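Local coordinates for pyruvate carboxylase n-terminal domain (Aquifex aeolicus, PDB 1ULZ), which forms the biotin carboxylase subunit of pyruvate carboxylase, built around an ATP-grasp domain, at residues N204-E209 with S243-P248. The protein carries 1 engineered substitution. Residues are numbered along the deposited sequence; the frame is centred on the assembly and turned at random.
Sequences NPKHIE and SLILTP
Ser243, early in the loop after strand 235-241, packs on Ile208 of strand 206-214 in the ATP-grasp fold, laying its CB 3.8 Å from Ile208 CD1. This loop leads on to helix 248-264 and lies against one face of the large antiparallel sheet. The Ser243 hydroxyl, OG, is engaged by Glu225 of the adjoining strand 220-232, so a buried polar atom is satisfied beside an otherwise apolar contact.

Ile245 is the main apolar element of the loop. Its CG1 sits between the backbone N and the carbonyl carbon (chi1 54°), and an extended chain sends CD1 forward onto the strand. There it meets Ile208 tip to tip: the two CD1 methyls are 3.5 Å apart, tighter than the usual carbon-carbon contact. The same Ile245 methyl lies 3.5 Å from Lys206 CD, while the other branch, CG2, rests 3.7 Å from Lys206 CE. The lysine and isoleucine side chains run past one another antiparallel, methylenes against methyls; the lysine NZ is held by a salt bridge to Asp227 and a hydrogen bond to Phe435 O. Leu246 adds a looser apolar contact through CD1, 4.5 Å from Ile208 CG2. Thr247 takes the N-cap position of helix 248-264, its OG1 making a weak hydrogen bond to Lys250 N.

Along the strand, Glu209 OE1 forms a salt bridge with Arg226, and His207 NE2 donates to Glu209 OE2 at 2.7 Å, nearly straight at 174°, the oxygen lying in the imidazole plane while the donor stands 43° out of the carboxylate plane.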
loop_
_atom_site.group_PDB
_atom_site.type_symbol
_atom_site.label_atom_id
_atom_site.label_comp_id
_atom_site.label_asym_id
_atom_site.label_seq_id
_atom_site.Cartn_x
_atom_site.Cartn_y
_atom_site.Cartn_z
ATOM N N ASN A 204 -9.918 -15.026 30.031
ATOM C CA ASN A 204 -10.006 -14.999 28.568
ATOM C C ASN A 204 -9.864 -13.538 28.155
ATOM O O ASN A 204 -10.730 -12.989 27.474
ATOM C CB ASN A 204 -11.370 -15.514 28.096
ATOM C CG ASN A 204 -11.631 -16.962 28.498
ATOM O OD1 ASN A 204 -12.772 -17.427 28.450
ATOM N ND2 ASN A 204 -10.576 -17.681 28.884
ATOM N N PRO A 205 -8.774 -12.884 28.577
ATOM C CA PRO A 205 -8.578 -11.476 28.229
ATOM C C PRO A 205 -8.130 -11.190 26.805
ATOM O O PRO A 205 -7.536 -12.035 26.132
ATOM C CB PRO A 205 -7.528 -11.023 29.236
ATOM C CG PRO A 205 -6.657 -12.252 29.345
ATOM C CD PRO A 205 -7.683 -13.370 29.443
ATOM N N LYS A 206 -8.439 -9.980 26.360
ATOM C CA LYS A 206 -8.018 -9.514 25.052
ATOM C C LYS A 206 -6.902 -8.529 25.359
ATOM O O LYS A 206 -6.903 -7.884 26.412
ATOM C CB LYS A 206 -9.143 -8.773 24.335
ATOM C CG LYS A 206 -9.882 -9.574 23.287
ATOM C CD LYS A 206 -10.979 -8.725 22.652
ATOM C CE LYS A 206 -11.728 -9.471 21.560
ATOM N NZ LYS A 206 -10.824 -9.854 20.442
ATOM N N HIS A 207 -5.937 -8.434 24.456
ATOM C CA HIS A 207 -4.842 -7.492 24.611
ATOM C C HIS A 207 -5.239 -6.297 23.750
ATOM O O HIS A 207 -5.254 -6.394 22.521
ATOM C CB HIS A 207 -3.538 -8.109 24.097
ATOM C CG HIS A 207 -2.422 -7.124 23.936
ATOM N ND1 HIS A 207 -1.330 -7.093 24.775
ATOM C CD2 HIS A 207 -2.230 -6.134 23.031
ATOM C CE1 HIS A 207 -0.513 -6.125 24.396
ATOM N NE2 HIS A 207 -1.036 -5.527 23.341
ATOM N N ILE A 208 -5.596 -5.189 24.393
ATOM C CA ILE A 208 -5.993 -3.977 23.680
ATOM C C ILE A 208 -4.965 -2.900 24.028
ATOM O O ILE A 208 -4.679 -2.671 25.205
ATOM C CB ILE A 208 -7.388 -3.483 24.126
ATOM C CG1 ILE A 208 -8.451 -4.563 23.886
ATOM C CG2 ILE A 208 -7.735 -2.196 23.388
ATOM C CD1 ILE A 208 -8.774 -4.826 22.433
ATOM N N GLU A 209 -4.413 -2.235 23.016
ATOM C CA GLU A 209 -3.407 -1.219 23.277
ATOM C C GLU A 209 -3.635 0.077 22.516
ATOM O O GLU A 209 -4.039 0.071 21.349
ATOM C CB GLU A 209 -2.012 -1.773 22.968
ATOM C CG GLU A 209 -1.725 -2.005 21.493
ATOM C CD GLU A 209 -0.373 -2.664 21.251
ATOM O OE1 GLU A 209 0.180 -2.488 20.143
ATOM O OE2 GLU A 209 0.134 -3.361 22.159
ATOM N N SER A 243 -9.914 -2.040 17.179
ATOM C CA SER A 243 -10.442 -3.299 17.707
ATOM C C SER A 243 -11.926 -3.398 17.361
ATOM O O SER A 243 -12.539 -2.418 16.929
ATOM C CB SER A 243 -10.259 -3.390 19.232
ATOM O OG SER A 243 -11.172 -2.555 19.919
ATOM N N LEU A 244 -12.502 -4.580 17.544
ATOM C CA LEU A 244 -13.917 -4.792 17.249
ATOM C C LEU A 244 -14.794 -4.694 18.503
ATOM O O LEU A 244 -16.020 -4.675 18.405
ATOM C CB LEU A 244 -14.117 -6.162 16.600
ATOM C CG LEU A 244 -13.371 -6.400 15.287
ATOM C CD1 LEU A 244 -13.341 -7.887 14.972
ATOM C CD2 LEU A 244 -14.035 -5.612 14.177
ATOM N N ILE A 245 -14.177 -4.626 19.677
ATOM C CA ILE A 245 -14.950 -4.549 20.916
ATOM C C ILE A 245 -15.290 -3.142 21.401
ATOM O O ILE A 245 -16.257 -2.960 22.139
ATOM C CB ILE A 245 -14.243 -5.276 22.063
ATOM C CG1 ILE A 245 -12.821 -4.748 22.218
ATOM C CG2 ILE A 245 -14.224 -6.758 21.801
ATOM C CD1 ILE A 245 -12.072 -5.429 23.331
ATOM N N LEU A 246 -14.501 -2.145 21.014
ATOM C CA LEU A 246 -14.789 -0.781 21.455
ATOM C C LEU A 246 -15.654 -0.038 20.460
ATOM O O LEU A 246 -15.448 -0.130 19.245
ATOM C CB LEU A 246 -13.498 0.017 21.678
ATOM C CG LEU A 246 -12.555 -0.498 22.763
ATOM C CD1 LEU A 246 -11.326 0.389 22.832
ATOM C CD2 LEU A 246 -13.277 -0.535 24.103
ATOM N N THR A 247 -16.637 0.687 20.984
ATOM C CA THR A 247 -17.522 1.490 20.153
ATOM C C THR A 247 -16.820 2.842 20.039
ATOM O O THR A 247 -15.876 3.115 20.780
ATOM C CB THR A 247 -18.884 1.698 20.828
ATOM O OG1 THR A 247 -18.690 2.341 22.094
ATOM C CG2 THR A 247 -19.584 0.363 21.040
ATOM N N PRO A 248 -17.265 3.705 19.111
ATOM C CA PRO A 248 -16.616 5.013 18.974
ATOM C C PRO A 248 -16.598 5.827 20.273
ATOM O O PRO A 248 -15.615 6.512 20.566
ATOM C CB PRO A 248 -17.428 5.687 17.871
ATOM C CG PRO A 248 -17.839 4.519 17.006
ATOM C CD PRO A 248 -18.251 3.485 18.040
#